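PDB 2WW2: alpha-1,2-mannosidase, which is an inverting, calcium-dependent mannosidase of glycoside hydrolase family 92 that probably hydrolyses alpha-1,2-linked mannose. Local coordinates for residues L296-F301 with T327-W332; R285-C290 with W634-A639; F331-R336 with G583-Q588; Y292-F297 with H339-L344. All blocks are in the same frame, centred on the assembly; numbering follows the deposited sequence. Where two conformers were deposited one is given.

Contact 1: residues L296-F301 with T327-W332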
# COMPACT_ATOMS: atom_id res chain seq x y z
N LEU A 296 12.01 30.90 -16.46
CA LEU A 296 11.22 30.89 -17.70
C LEU A 296 9.88 31.62 -17.59
O LEU A 296 9.52 32.38 -18.49
CB LEU A 296 10.99 29.46 -18.17
CG LEU A 296 12.25 28.69 -18.63
CD1 LEU A 296 11.89 27.22 -18.91
CD2 LEU A 296 12.93 29.35 -19.84
N PHE A 297 9.14 31.38 -16.50
CA PHE A 297 7.76 31.91 -16.36
C PHE A 297 7.66 32.78 -15.11
O PHE A 297 8.45 32.61 -14.19
CB PHE A 297 6.75 30.76 -16.19
CG PHE A 297 6.73 29.76 -17.32
CD1 PHE A 297 5.82 29.91 -18.37
CD2 PHE A 297 7.57 28.66 -17.32
CE1 PHE A 297 5.77 28.99 -19.41
CE2 PHE A 297 7.54 27.72 -18.36
CZ PHE A 297 6.64 27.89 -19.41
N PRO A 298 6.71 33.73 -15.08
CA PRO A 298 5.83 34.05 -16.20
C PRO A 298 6.62 34.73 -17.31
O PRO A 298 7.66 35.36 -17.05
CB PRO A 298 4.81 35.02 -15.58
CG PRO A 298 5.63 35.75 -14.51
CD PRO A 298 6.49 34.62 -13.92
N ARG A 299 6.12 34.66 -18.53
CA ARG A 299 6.81 35.31 -19.64
C ARG A 299 6.45 36.79 -19.75
O ARG A 299 5.31 37.21 -19.42
CB ARG A 299 6.50 34.62 -20.98
CG ARG A 299 5.06 34.90 -21.50
CD ARG A 299 4.82 34.18 -22.85
NE ARG A 299 4.83 32.73 -22.64
CZ ARG A 299 5.88 31.94 -22.83
NH1 ARG A 299 7.05 32.43 -23.27
NH2 ARG A 299 5.77 30.65 -22.58
N GLU A 300 7.43 37.59 -20.17
CA GLU A 300 7.17 38.97 -20.59
C GLU A 300 6.19 38.89 -21.76
O GLU A 300 6.33 38.04 -22.63
CB GLU A 300 8.48 39.64 -21.04
CG GLU A 300 9.54 39.68 -19.93
CD GLU A 300 10.96 39.96 -20.43
OE1 GLU A 300 11.17 40.09 -21.66
OE2 GLU A 300 11.86 40.01 -19.57
N PHE A 301 5.18 39.76 -21.76
CA PHE A 301 4.20 39.79 -22.85
C PHE A 301 4.17 41.18 -23.50
O PHE A 301 3.23 41.55 -24.22
CB PHE A 301 2.82 39.42 -22.29
CG PHE A 301 1.90 38.82 -23.31
CD1 PHE A 301 2.14 37.54 -23.80
CD2 PHE A 301 0.78 39.52 -23.76
CE1 PHE A 301 1.27 36.97 -24.75
CE2 PHE A 301 -0.08 38.94 -24.70
CZ PHE A 301 0.18 37.66 -25.20
N THR A 327 2.43 36.95 -18.56
CA THR A 327 1.39 35.94 -18.50
C THR A 327 1.99 34.53 -18.41
O THR A 327 3.19 34.39 -18.22
CB THR A 327 0.46 36.03 -19.72
OG1 THR A 327 -0.65 35.15 -19.50
CG2 THR A 327 1.20 35.61 -21.01
N ASP A 328 1.12 33.52 -18.53
CA ASP A 328 1.50 32.12 -18.41
C ASP A 328 2.01 31.77 -17.03
O ASP A 328 3.19 31.50 -16.82
CB ASP A 328 2.49 31.75 -19.50
CG ASP A 328 1.82 31.73 -20.86
OD1 ASP A 328 0.69 31.17 -20.93
OD2 ASP A 328 2.38 32.29 -21.82
N ASN A 329 1.09 31.80 -16.07
CA ASN A 329 1.45 31.53 -14.70
C ASN A 329 0.22 31.10 -13.94
O ASN A 329 -0.82 31.71 -14.12
CB ASN A 329 1.95 32.83 -14.03
CG ASN A 329 3.20 32.61 -13.28
OD1 ASN A 329 3.37 33.07 -12.15
ND2 ASN A 329 4.13 31.88 -13.91
N GLY A 330 0.36 30.06 -13.11
CA GLY A 330 -0.63 29.75 -12.08
C GLY A 330 -0.10 30.17 -10.72
O GLY A 330 0.73 29.48 -10.12
N PHE A 331 -0.59 31.30 -10.22
CA PHE A 331 -0.11 31.82 -8.96
C PHE A 331 -0.29 30.82 -7.81
O PHE A 331 0.48 30.84 -6.87
CB PHE A 331 -0.78 33.14 -8.61
CG PHE A 331 -0.46 34.27 -9.56
CD1 PHE A 331 0.74 34.29 -10.29
CD2 PHE A 331 -1.33 35.35 -9.68
CE1 PHE A 331 1.03 35.33 -11.14
CE2 PHE A 331 -1.03 36.44 -10.55
CZ PHE A 331 0.14 36.42 -11.27
N TRP A 332 -1.31 29.97 -7.90
CA TRP A 332 -1.55 28.94 -6.88
C TRP A 332 -0.28 28.13 -6.68
O TRP A 332 0.04 27.68 -5.58
CB TRP A 332 -2.71 28.01 -7.28
CG TRP A 332 -2.96 26.95 -6.27
CD1 TRP A 332 -3.55 27.11 -5.04
CD2 TRP A 332 -2.59 25.58 -6.36
NE1 TRP A 332 -3.61 25.90 -4.38
CE2 TRP A 332 -3.02 24.94 -5.17
CE3 TRP A 332 -1.95 24.81 -7.35
CZ2 TRP A 332 -2.82 23.57 -4.94
CZ3 TRP A 332 -1.74 23.46 -7.11
CH2 TRP A 332 -2.18 22.85 -5.92
O HOH W 1 6.55 31.18 -12.69
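R299 and T327 pair as antiparallel strand neighbours, and each satisfies the other's backbone. R299 N donates to T327 O at 3.0 Å, and T327 N returns the bond to R299 O. The D328 carboxylate then grips the arginine side chain. R299 NE reaches D328 OD2 at 2.6 Å in a salt bridge, meeting the anti side of the carboxylate with the oxygen in the guanidinium plane. The R299 chain bends at chi3 (67°) to bring NE there. D328 OD2 also takes a bond from Y77, and OD1 has S372 as partner. T327 OG1 is held by P373 O. D328 and N329 both face A371 and form a G1 beta bulge, in the five-stranded antiparallel sheet where 326-330 lies between 299-304 and 370-371. D328 O accepts from N329 ND2 at 3.1 Å and also binds a glycerol. N329 ND2 also donates to a water oxygen at 2.8 Å, and that water bonds weakly to F297 O. N329 OD1 is taken up by T334 and H339. P298, after a cis peptide bond, sets CB 3.2 Å from T327 O. Apolar packing comes from T327 CG2, 3.5 Å from F301 CD1.

Contact 2: residues R285-C290 with W634-A639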
# COMPACT_ATOMS: atom_id res chain seq x y z
N ARG A 285 24.61 20.56 -11.71
CA ARG A 285 23.62 20.38 -12.78
C ARG A 285 22.19 20.45 -12.26
O ARG A 285 21.32 21.08 -12.89
CB ARG A 285 23.86 19.06 -13.53
CG ARG A 285 25.18 19.12 -14.32
CD ARG A 285 25.35 17.92 -15.20
NE ARG A 285 25.27 16.68 -14.44
CZ ARG A 285 26.28 15.84 -14.27
NH1 ARG A 285 27.47 16.12 -14.81
NH2 ARG A 285 26.11 14.73 -13.56
N THR A 286 21.94 19.84 -11.12
CA THR A 286 20.57 19.84 -10.59
C THR A 286 20.18 21.26 -10.24
O THR A 286 19.12 21.74 -10.65
CB THR A 286 20.46 18.92 -9.36
OG1 THR A 286 20.92 17.61 -9.72
CG2 THR A 286 18.99 18.81 -8.89
N PHE A 287 21.05 21.94 -9.51
CA PHE A 287 20.80 23.31 -9.06
C PHE A 287 20.56 24.28 -10.23
O PHE A 287 19.57 25.02 -10.23
CB PHE A 287 22.00 23.80 -8.23
CG PHE A 287 21.82 25.19 -7.65
CD1 PHE A 287 20.98 25.40 -6.55
CD2 PHE A 287 22.48 26.27 -8.21
CE1 PHE A 287 20.82 26.67 -6.02
CE2 PHE A 287 22.33 27.55 -7.69
CZ PHE A 287 21.49 27.75 -6.59
N TYR A 288 21.46 24.31 -11.20
CA TYR A 288 21.31 25.27 -12.29
C TYR A 288 20.20 24.90 -13.26
O TYR A 288 19.59 25.78 -13.83
CB TYR A 288 22.67 25.53 -12.99
CG TYR A 288 23.51 26.40 -12.09
CD1 TYR A 288 23.13 27.72 -11.84
CD2 TYR A 288 24.63 25.89 -11.42
CE1 TYR A 288 23.86 28.54 -10.97
CE2 TYR A 288 25.36 26.69 -10.55
CZ TYR A 288 24.97 28.02 -10.34
OH TYR A 288 25.67 28.84 -9.47
N SER A 289 19.94 23.62 -13.43
CA SER A 289 18.76 23.20 -14.20
C SER A 289 17.47 23.68 -13.54
O SER A 289 16.59 24.22 -14.22
CB SER A 289 18.74 21.68 -14.37
OG SER A 289 19.88 21.24 -15.11
N CYS A 290 17.35 23.48 -12.23
CA CYS A 290 16.17 23.99 -11.51
C CYS A 290 16.08 25.51 -11.61
O CYS A 290 14.99 26.06 -11.75
CB CYS A 290 16.20 23.56 -10.03
SG CYS A 290 15.92 21.80 -9.79
N TRP A 634 11.79 25.53 -5.07
CA TRP A 634 11.96 24.89 -3.77
C TRP A 634 13.39 24.34 -3.67
O TRP A 634 14.07 24.49 -2.65
CB TRP A 634 10.93 23.75 -3.61
CG TRP A 634 10.94 23.09 -2.26
CD1 TRP A 634 10.10 23.35 -1.22
CD2 TRP A 634 11.84 22.06 -1.81
NE1 TRP A 634 10.41 22.54 -0.15
CE2 TRP A 634 11.47 21.74 -0.49
CE3 TRP A 634 12.90 21.36 -2.41
CZ2 TRP A 634 12.13 20.76 0.26
CZ3 TRP A 634 13.56 20.41 -1.65
CH2 TRP A 634 13.17 20.11 -0.35
N TYR A 635 13.85 23.73 -4.74
CA TYR A 635 15.21 23.16 -4.71
C TYR A 635 16.26 24.27 -4.66
O TYR A 635 17.24 24.17 -3.92
CB TYR A 635 15.43 22.26 -5.92
CG TYR A 635 16.78 21.54 -5.91
CD1 TYR A 635 16.89 20.23 -5.43
CD2 TYR A 635 17.92 22.17 -6.38
CE1 TYR A 635 18.13 19.57 -5.41
CE2 TYR A 635 19.16 21.50 -6.36
CZ TYR A 635 19.25 20.22 -5.88
OH TYR A 635 20.45 19.57 -5.88
N VAL A 636 16.06 25.34 -5.43
CA VAL A 636 17.04 26.44 -5.43
C VAL A 636 17.16 27.06 -4.04
O VAL A 636 18.26 27.17 -3.49
CB VAL A 636 16.68 27.51 -6.49
CG1 VAL A 636 17.58 28.74 -6.34
CG2 VAL A 636 16.86 26.92 -7.89
N PHE A 637 16.05 27.47 -3.47
CA PHE A 637 16.07 27.99 -2.11
C PHE A 637 16.71 26.98 -1.15
O PHE A 637 17.63 27.32 -0.41
CB PHE A 637 14.64 28.29 -1.65
CG PHE A 637 14.22 29.71 -1.89
CD1 PHE A 637 14.86 30.76 -1.24
CD2 PHE A 637 13.17 30.00 -2.76
CE1 PHE A 637 14.47 32.09 -1.46
CE2 PHE A 637 12.77 31.31 -3.00
CZ PHE A 637 13.41 32.35 -2.33
N SER A 638 16.21 25.74 -1.15
CA SER A 638 16.68 24.76 -0.17
C SER A 638 18.18 24.49 -0.27
O SER A 638 18.87 24.36 0.75
CB SER A 638 15.88 23.45 -0.25
OG SER A 638 14.54 23.68 0.12
N ALA A 639 18.71 24.43 -1.49
CA ALA A 639 20.16 24.32 -1.68
C ALA A 639 20.95 25.51 -1.12
O ALA A 639 22.07 25.35 -0.62
CB ALA A 639 20.51 24.14 -3.17
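Y635 meets T286, F287 and C290 across this helix pair, and no hydrogen bond crosses it. The helix segments approach to 9.0 Å between axes, with a crossing angle of -129°. The first kind of contact is on the Y635 ring. T286 CG2 sits over one face in a CH-pi contact, 3.8 Å from the ring centroid and displaced toward the hydroxyl end, where it comes 3.3 Å from Y635 CZ. The methyl is anti to the T286 backbone N, and T286 OG1 is turned to E282 O in its own helix. C290 SG makes an oblique sulfur-aromatic contact with the same ring, 4.5 Å from its centroid. The second kind is aliphatic and aromatic packing. F287 has CG anti to the backbone N (chi1 -177°), which sends its ring toward the partner helix. There F287 CD1 touches A639 CB at 3.6 Å, and F287 CE1 lies 3.9 Å from V636 CG1. The other branch of the valine, CG2, packs on C290 CB at 4.0 Å. A third kind is ring against backbone: the edge of the F287 ring, at CE1, meets V636 O in its plane. All six touching residues are buried. C290 also touches Y622, a ligand of a sodium ion; the C290 side chain lies about 12 Å from a bound sodium. Around the pair, helix 600-613 packs on W634 and S638, strand 642-643 touches F637, and L341 of helix 338-345 lies against V636.

Contact 3: residues F331-R336 with G583-Q588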
# COMPACT_ATOMS: atom_id res chain seq x y z
N PHE A 331 -0.59 31.30 -10.22
CA PHE A 331 -0.11 31.82 -8.96
C PHE A 331 -0.29 30.82 -7.81
O PHE A 331 0.48 30.84 -6.87
CB PHE A 331 -0.78 33.14 -8.61
CG PHE A 331 -0.46 34.27 -9.56
CD1 PHE A 331 0.74 34.29 -10.29
CD2 PHE A 331 -1.33 35.35 -9.68
CE1 PHE A 331 1.03 35.33 -11.14
CE2 PHE A 331 -1.03 36.44 -10.55
CZ PHE A 331 0.14 36.42 -11.27
N TRP A 332 -1.31 29.97 -7.90
CA TRP A 332 -1.55 28.94 -6.88
C TRP A 332 -0.28 28.13 -6.68
O TRP A 332 0.04 27.68 -5.58
CB TRP A 332 -2.71 28.01 -7.28
CG TRP A 332 -2.96 26.95 -6.27
CD1 TRP A 332 -3.55 27.11 -5.04
CD2 TRP A 332 -2.59 25.58 -6.36
NE1 TRP A 332 -3.61 25.90 -4.38
CE2 TRP A 332 -3.02 24.94 -5.17
CE3 TRP A 332 -1.95 24.81 -7.35
CZ2 TRP A 332 -2.82 23.57 -4.94
CZ3 TRP A 332 -1.74 23.46 -7.11
CH2 TRP A 332 -2.18 22.85 -5.92
N ASP A 333 0.46 27.94 -7.76
CA ASP A 333 1.74 27.23 -7.68
C ASP A 333 2.89 28.19 -7.38
O ASP A 333 3.73 27.94 -6.48
CB ASP A 333 2.06 26.53 -9.00
CG ASP A 333 1.51 25.12 -9.06
OD1 ASP A 333 1.70 24.34 -8.10
OD2 ASP A 333 0.90 24.80 -10.08
N THR A 334 2.96 29.27 -8.15
CA THR A 334 4.19 30.08 -8.17
C THR A 334 4.34 31.10 -7.02
O THR A 334 5.41 31.65 -6.85
CB THR A 334 4.37 30.78 -9.54
OG1 THR A 334 3.27 31.68 -9.76
CG2 THR A 334 4.44 29.73 -10.67
N PHE A 335 3.29 31.35 -6.24
CA PHE A 335 3.45 32.29 -5.11
C PHE A 335 4.37 31.72 -4.03
O PHE A 335 4.96 32.47 -3.25
CB PHE A 335 2.09 32.66 -4.48
CG PHE A 335 1.64 31.70 -3.38
CD1 PHE A 335 2.12 31.83 -2.08
CD2 PHE A 335 0.68 30.72 -3.63
CE1 PHE A 335 1.69 30.96 -1.06
CE2 PHE A 335 0.23 29.86 -2.61
CZ PHE A 335 0.75 29.98 -1.33
N ARG A 336 4.46 30.40 -3.96
CA ARG A 336 5.11 29.72 -2.83
C ARG A 336 6.62 29.94 -2.80
O ARG A 336 7.20 30.17 -1.72
CB ARG A 336 4.78 28.20 -2.83
CG ARG A 336 3.25 27.93 -2.69
CD ARG A 336 2.78 26.51 -3.05
NE ARG A 336 1.35 26.52 -3.38
CZ ARG A 336 0.37 26.38 -2.48
NH1 ARG A 336 0.65 26.22 -1.20
NH2 ARG A 336 -0.91 26.42 -2.87
N GLY A 583 6.39 17.70 -3.25
CA GLY A 583 5.84 18.38 -4.41
C GLY A 583 4.39 18.76 -4.20
O GLY A 583 3.90 19.71 -4.81
N ASN A 584 3.69 18.01 -3.35
CA ASN A 584 2.30 18.34 -3.09
C ASN A 584 2.23 19.71 -2.42
O ASN A 584 2.86 19.95 -1.38
CB ASN A 584 1.61 17.24 -2.27
CG ASN A 584 0.09 17.41 -2.20
OD1 ASN A 584 -0.68 16.61 -2.75
ND2 ASN A 584 -0.34 18.44 -1.50
N GLN A 585 1.50 20.62 -3.05
CA GLN A 585 1.60 22.05 -2.72
C GLN A 585 1.43 22.40 -1.24
O GLN A 585 2.28 23.08 -0.66
CB GLN A 585 0.65 22.86 -3.62
CG GLN A 585 1.16 23.06 -5.08
CD GLN A 585 0.99 21.81 -5.96
OE1 GLN A 585 0.42 20.80 -5.54
NE2 GLN A 585 1.47 21.89 -7.18
N PRO A 586 0.32 21.97 -0.60
CA PRO A 586 0.13 22.37 0.79
C PRO A 586 1.17 21.82 1.77
O PRO A 586 1.17 22.24 2.92
CB PRO A 586 -1.27 21.82 1.12
CG PRO A 586 -1.48 20.71 0.13
CD PRO A 586 -0.84 21.22 -1.12
N VAL A 587 2.02 20.87 1.36
CA VAL A 587 3.10 20.43 2.25
C VAL A 587 4.50 20.78 1.75
O VAL A 587 5.47 20.34 2.35
CB VAL A 587 3.02 18.92 2.62
CG1 VAL A 587 1.79 18.64 3.46
CG2 VAL A 587 3.06 18.06 1.37
N GLN A 588 4.62 21.59 0.70
CA GLN A 588 5.96 22.01 0.22
C GLN A 588 6.81 22.66 1.33
O GLN A 588 8.03 22.51 1.36
CB GLN A 588 5.85 22.97 -0.97
CG GLN A 588 5.48 22.27 -2.27
CD GLN A 588 5.25 23.25 -3.43
OE1 GLN A 588 5.49 24.46 -3.30
NE2 GLN A 588 4.80 22.72 -4.57
O HOH W 2 4.22 24.83 -6.42
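Q585 lies across W332 and R336, joining helix 331-334 and the residues just after it to the loop between helices 565-577 and 600-613. Both belong to the catalytic domain, whose clan is that of the six-hairpin glycosidases with their helical barrels. The Q585 chain bends at chi2 (77°), which folds its amide over the indole, the two side chains crossing at about a right angle. Q585 CG sits over one face of the W332 ring, and the amide plane is tilted 33° from it. Q585 OE1 is 3.3 Å from W332 CH2. The R336 guanidinium is sandwiched: Q585 CB rests 3.6 Å above one face, and F335 CE2 covers the opposite one. R336 NE donates to W332 O at 2.8 Å, and R336 NH2 lies over the indole in a cation-pi contact. E450 forms a salt bridge with NH2, so the charge has its mate. A leucine in place of R336 would probably leave E450 without this positive partner and W332 O without this side-chain donor, and open a gap between Q585 and F335. D333 was modelled in two conformers, so its bond is doubtful: in one, D333 OD1 accepts from Q585 NE2 at 2.6 Å through its syn lone pair. R336 CD also meets Q588 OE1 at 3.4 Å. Within its own loop, Q588 NE2 donates to G583 O at 3.2 Å, nearly straight at the hydrogen (170°) but from above the carbonyl plane.

Contact 4: residues Y292-F297 with H339-L344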
# COMPACT_ATOMS: atom_id res chain seq x y z
N TYR A 292 17.31 27.45 -14.05
CA TYR A 292 16.87 27.74 -15.43
C TYR A 292 15.36 27.61 -15.56
O TYR A 292 14.69 28.50 -16.10
CB TYR A 292 17.59 26.80 -16.41
CG TYR A 292 16.79 26.34 -17.61
CD1 TYR A 292 16.72 27.13 -18.76
CD2 TYR A 292 16.17 25.09 -17.62
CE1 TYR A 292 16.00 26.70 -19.89
CE2 TYR A 292 15.45 24.65 -18.75
CZ TYR A 292 15.38 25.46 -19.87
OH TYR A 292 14.68 25.04 -20.98
N ARG A 293 14.82 26.51 -15.03
CA ARG A 293 13.39 26.25 -15.13
C ARG A 293 12.63 27.37 -14.43
O ARG A 293 11.56 27.79 -14.86
CB ARG A 293 13.05 24.87 -14.52
CG ARG A 293 11.66 24.34 -14.84
CD ARG A 293 11.39 22.93 -14.25
NE ARG A 293 10.02 22.49 -14.52
CZ ARG A 293 9.70 21.37 -15.16
NH1 ARG A 293 8.42 21.05 -15.35
NH2 ARG A 293 10.65 20.54 -15.61
N THR A 294 13.21 27.88 -13.34
CA THR A 294 12.54 28.89 -12.56
C THR A 294 12.51 30.27 -13.24
O THR A 294 11.62 31.09 -12.98
CB THR A 294 13.21 29.02 -11.17
OG1 THR A 294 13.15 27.76 -10.49
CG2 THR A 294 12.53 30.08 -10.36
N LEU A 295 13.48 30.54 -14.12
CA LEU A 295 13.54 31.84 -14.79
C LEU A 295 12.75 31.94 -16.12
O LEU A 295 12.88 32.92 -16.85
CB LEU A 295 14.99 32.23 -15.07
CG LEU A 295 15.95 32.25 -13.87
CD1 LEU A 295 17.26 32.91 -14.28
CD2 LEU A 295 15.33 32.97 -12.66
N LEU A 296 12.01 30.90 -16.46
CA LEU A 296 11.22 30.89 -17.70
C LEU A 296 9.88 31.62 -17.59
O LEU A 296 9.52 32.38 -18.49
CB LEU A 296 10.99 29.46 -18.17
CG LEU A 296 12.25 28.69 -18.63
CD1 LEU A 296 11.89 27.22 -18.91
CD2 LEU A 296 12.93 29.35 -19.84
N PHE A 297 9.14 31.38 -16.50
CA PHE A 297 7.76 31.91 -16.36
C PHE A 297 7.66 32.78 -15.11
O PHE A 297 8.45 32.61 -14.19
CB PHE A 297 6.75 30.76 -16.19
CG PHE A 297 6.73 29.76 -17.32
CD1 PHE A 297 5.82 29.91 -18.37
CD2 PHE A 297 7.57 28.66 -17.32
CE1 PHE A 297 5.77 28.99 -19.41
CE2 PHE A 297 7.54 27.72 -18.36
CZ PHE A 297 6.64 27.89 -19.41
N HIS A 339 8.00 33.27 -7.19
CA HIS A 339 8.00 34.73 -7.09
C HIS A 339 8.83 35.24 -5.92
O HIS A 339 9.51 36.25 -6.06
CB HIS A 339 6.57 35.28 -7.12
CG HIS A 339 5.98 35.20 -8.49
ND1 HIS A 339 6.27 36.13 -9.46
CD2 HIS A 339 5.21 34.26 -9.08
CE1 HIS A 339 5.66 35.79 -10.59
NE2 HIS A 339 5.01 34.66 -10.38
N PRO A 340 8.81 34.54 -4.77
CA PRO A 340 9.74 34.97 -3.72
C PRO A 340 11.20 34.93 -4.17
O PRO A 340 11.97 35.81 -3.79
CB PRO A 340 9.49 33.96 -2.61
CG PRO A 340 7.96 33.67 -2.75
CD PRO A 340 7.77 33.63 -4.26
N LEU A 341 11.59 33.93 -4.96
CA LEU A 341 12.95 33.95 -5.49
C LEU A 341 13.17 35.22 -6.33
O LEU A 341 14.23 35.85 -6.23
CB LEU A 341 13.26 32.69 -6.33
CG LEU A 341 14.74 32.53 -6.72
CD1 LEU A 341 15.61 32.24 -5.51
CD2 LEU A 341 14.98 31.44 -7.82
N PHE A 342 12.20 35.60 -7.16
CA PHE A 342 12.33 36.84 -7.92
C PHE A 342 12.50 38.04 -6.99
O PHE A 342 13.37 38.89 -7.22
CB PHE A 342 11.14 37.09 -8.89
CG PHE A 342 10.92 35.99 -9.91
CD1 PHE A 342 11.97 35.17 -10.35
CD2 PHE A 342 9.64 35.78 -10.45
CE1 PHE A 342 11.74 34.15 -11.29
CE2 PHE A 342 9.41 34.76 -11.38
CZ PHE A 342 10.46 33.94 -11.80
N THR A 343 11.69 38.14 -5.94
CA THR A 343 11.78 39.33 -5.08
C THR A 343 13.17 39.47 -4.49
O THR A 343 13.58 40.57 -4.15
CB THR A 343 10.76 39.31 -3.90
OG1 THR A 343 11.05 38.21 -3.03
CG2 THR A 343 9.31 39.20 -4.42
N LEU A 344 13.90 38.35 -4.37
CA LEU A 344 15.22 38.37 -3.73
C LEU A 344 16.32 38.62 -4.76
O LEU A 344 17.11 39.56 -4.64
CB LEU A 344 15.48 37.04 -3.00
CG LEU A 344 16.83 36.88 -2.29
CD1 LEU A 344 17.06 38.03 -1.31
CD2 LEU A 344 16.93 35.51 -1.59
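F342 has CG anti to its carbonyl carbon (chi1 -58°), which carries the ring tip back to T294, L295 and F297. L341 takes the other choice, CG anti to the backbone N (chi1 -171°), which puts CD2 against the T294 methyl. The F342 ring presents its edge. F342 CZ lies 3.3 Å from T294 O and 3.4 Å from F297 O, both near the ring plane. These are contacts of ring C-H with carbonyl oxygens, made where helix 281-294 gives way to loop at L295. L295 CD2 meets the same edge at F342 CE1, 4.0 Å away. Beside it, T294 CG2 packs on L341 CD2 at 3.8 Å. The T294 hydroxyl is engaged elsewhere, with C290 O and S632 OG. W36 adds an edge-to-face contact to F342. An alanine in place of F342 would probably open a gap between helix 338-345 and the chain leaving helix 281-294, and leave L295 CD2 and W36 without this aromatic partner. The L341 side chain also touches V636, F637 and M640 of helix 632-640. Packing of a buried helix against the end of helix 281-294 and the loop that follows is in keeping with the helical barrel of the six-hairpin clan.

In the fold
All four contacts lie in the catalytic domain. Contacts 1 and 4 start from the same part of the chain and share L296 and F297; their centres are 10 Å apart. Contact 1 runs into contact 3 through F331 and W332. Contact 3 joins contact 4 where T334 O and H339 N come within 3.1 Å, a probable hydrogen bond. W634 NE1 of contact 2 probably donates to Q588 O of contact 3 at 2.8 Å. Contacts 2 and 4 both use helix 281-294, and F637 CE2 lies 3.5 Å from L341 N. Glycerol, probably from crystallisation, binds D328, G330 and D333, which may mark a pocket beside contacts 1 and 3.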